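Local coordinates for sister chromatid cohesion protein (Chaetomium thermophilum, PDB 5T8V) that probably takes part in loading cohesin onto chromatin, the chain being the HEAT-repeat C-terminal part of the Scc2 cohesin loader, at residues H986-S991 / Q1041-N1046. Residues are numbered along the deposited sequence; the frame is centred on the assembly and turned at random.
Sequences HCNLDS and QSSPRN
N988 and S1043 meet because two first torsions bring their polar ends together: in S1043, chi1 of -65° sets OG beside the backbone N and anti to the carbonyl carbon, while in N988 chi1 of -145° carries the carboxamide across from the other chain segment. In each residue CB is already directed toward the other segment, although the backbones stay well apart, with N988 CA 8.4 Å from S1043 CA. The touch is therefore made by side-chain ends alone. The amide nitrogen leads, N988 ND2 lying 3.3 Å from S1043 OG, and the amide carbon and oxygen follow, N988 OD1 standing 4.0 Å from that hydroxyl oxygen.

What ties the pair together is a third residue. S1009, at the start of helix 1009-1016, hydrogen-bonds through its OG to N988 OD1 and weakly to S1043 OG, so one hydroxyl serves both sides. Where the two helices end, S1042 OG hydrogen-bonds to the carbonyl oxygen of K985, joining helices 969-986 and 1026-1042 directly. On the 1041-1046 side the turn is closed by a backbone bond from N1046 N to S1043 O, 3.0 Å long.

As an example of polar joining in a helical-repeat protein, this contact sits where helices 969-986 and 1026-1042 both run out into loops, and only 78 Å² is buried between the segments. No apolar side chains meet across it; C987 and L989 pack instead on W930, and P1044 on F1078. Such chemistry implies a small surface contact coupled through the S1009 hydroxyl, which as donor to the amide oxygen would be left to accept in its weak link to S1043.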
loop_
_atom_site.group_PDB
_atom_site.type_symbol
_atom_site.label_atom_id
_atom_site.label_comp_id
_atom_site.label_asym_id
_atom_site.label_seq_id
_atom_site.Cartn_x
_atom_site.Cartn_y
_atom_site.Cartn_z
ATOM N N HIS A 986 -18.241 26.818 -48.272
ATOM C CA HIS A 986 -17.745 25.572 -48.847
ATOM C C HIS A 986 -17.468 25.663 -50.342
ATOM O O HIS A 986 -16.418 25.206 -50.803
ATOM C CB HIS A 986 -18.743 24.443 -48.574
ATOM C CG HIS A 986 -18.889 24.115 -47.123
ATOM N ND1 HIS A 986 -18.011 23.290 -46.456
ATOM C CD2 HIS A 986 -19.804 24.510 -46.207
ATOM C CE1 HIS A 986 -18.379 23.188 -45.192
ATOM N NE2 HIS A 986 -19.467 23.918 -45.016
ATOM N N CYS A 987 -18.389 26.234 -51.113
ATOM C CA CYS A 987 -18.291 26.267 -52.569
ATOM C C CYS A 987 -18.209 27.714 -53.031
ATOM O O CYS A 987 -19.192 28.456 -52.937
ATOM C CB CYS A 987 -19.486 25.559 -53.203
ATOM S SG CYS A 987 -21.070 25.942 -52.444
ATOM N N ASN A 988 -17.046 28.111 -53.536
ATOM C CA ASN A 988 -16.854 29.442 -54.096
ATOM C C ASN A 988 -16.896 29.322 -55.614
ATOM O O ASN A 988 -15.965 28.789 -56.230
ATOM C CB ASN A 988 -15.539 30.055 -53.621
ATOM C CG ASN A 988 -15.639 31.557 -53.412
ATOM O OD1 ASN A 988 -16.724 32.092 -53.180
ATOM N ND2 ASN A 988 -14.505 32.242 -53.491
ATOM N N LEU A 989 -17.978 29.809 -56.213
ATOM C CA LEU A 989 -18.192 29.706 -57.655
ATOM C C LEU A 989 -17.592 30.897 -58.396
ATOM O O LEU A 989 -18.240 31.533 -59.225
ATOM C CB LEU A 989 -19.685 29.579 -57.940
ATOM C CG LEU A 989 -20.379 28.365 -57.314
ATOM C CD1 LEU A 989 -21.887 28.474 -57.465
ATOM C CD2 LEU A 989 -19.874 27.071 -57.939
ATOM N N ASP A 990 -16.329 31.204 -58.096
ATOM C CA ASP A 990 -15.666 32.322 -58.758
ATOM C C ASP A 990 -15.421 32.036 -60.232
ATOM O O ASP A 990 -15.357 32.970 -61.041
ATOM C CB ASP A 990 -14.347 32.642 -58.056
ATOM C CG ASP A 990 -14.541 33.056 -56.611
ATOM O OD1 ASP A 990 -15.677 33.423 -56.244
ATOM O OD2 ASP A 990 -13.556 33.019 -55.843
ATOM N N SER A 991 -15.280 30.762 -60.604
ATOM C CA SER A 991 -15.082 30.413 -62.005
ATOM C C SER A 991 -16.331 30.666 -62.839
ATOM O O SER A 991 -16.219 30.866 -64.054
ATOM C CB SER A 991 -14.657 28.949 -62.127
ATOM O OG SER A 991 -15.668 28.083 -61.651
ATOM N N GLN A 1041 -14.850 33.956 -43.893
ATOM C CA GLN A 1041 -13.874 33.021 -43.344
ATOM C C GLN A 1041 -13.210 32.193 -44.438
ATOM O O GLN A 1041 -12.067 31.755 -44.273
ATOM C CB GLN A 1041 -14.533 32.112 -42.304
ATOM C CG GLN A 1041 -15.283 30.919 -42.870
ATOM C CD GLN A 1041 -15.855 30.037 -41.785
ATOM O OE1 GLN A 1041 -15.598 28.835 -41.750
ATOM N NE2 GLN A 1041 -16.632 30.630 -40.885
ATOM N N SER A 1042 -13.902 31.973 -45.557
ATOM C CA SER A 1042 -13.340 31.249 -46.690
ATOM C C SER A 1042 -12.914 32.163 -47.832
ATOM O O SER A 1042 -12.271 31.689 -48.776
ATOM C CB SER A 1042 -14.346 30.220 -47.214
ATOM O OG SER A 1042 -14.533 29.174 -46.275
ATOM N N SER A 1043 -13.257 33.447 -47.775
ATOM C CA SER A 1043 -12.788 34.446 -48.736
ATOM C C SER A 1043 -12.277 35.643 -47.945
ATOM O O SER A 1043 -12.902 36.711 -47.929
ATOM C CB SER A 1043 -13.898 34.851 -49.707
ATOM O OG SER A 1043 -14.286 33.756 -50.521
ATOM N N PRO A 1044 -11.134 35.494 -47.273
ATOM C CA PRO A 1044 -10.711 36.520 -46.304
ATOM C C PRO A 1044 -10.561 37.913 -46.888
ATOM O O PRO A 1044 -10.642 38.889 -46.132
ATOM C CB PRO A 1044 -9.367 35.983 -45.792
ATOM C CG PRO A 1044 -9.422 34.514 -46.042
ATOM C CD PRO A 1044 -10.206 34.350 -47.303
ATOM N N ARG A 1045 -10.341 38.051 -48.197
ATOM C CA ARG A 1045 -10.159 39.381 -48.766
ATOM C C ARG A 1045 -11.387 40.261 -48.577
ATOM O O ARG A 1045 -11.269 41.490 -48.633
ATOM C CB ARG A 1045 -9.806 39.280 -50.249
ATOM C CG ARG A 1045 -8.390 38.775 -50.502
ATOM C CD ARG A 1045 -7.699 39.544 -51.618
ATOM N NE ARG A 1045 -7.623 40.977 -51.335
ATOM C CZ ARG A 1045 -6.716 41.547 -50.545
ATOM N NH1 ARG A 1045 -5.793 40.813 -49.938
ATOM N NH2 ARG A 1045 -6.735 42.860 -50.357
ATOM N N ASN A 1046 -12.560 39.667 -48.347
ATOM C CA ASN A 1046 -13.749 40.463 -48.071
ATOM C C ASN A 1046 -13.700 41.112 -46.695
ATOM O O ASN A 1046 -14.366 42.129 -46.483
ATOM C CB ASN A 1046 -15.004 39.597 -48.190
ATOM C CG ASN A 1046 -15.390 39.326 -49.632
ATOM O OD1 ASN A 1046 -15.407 38.179 -50.078
ATOM N ND2 ASN A 1046 -15.705 40.386 -50.369
#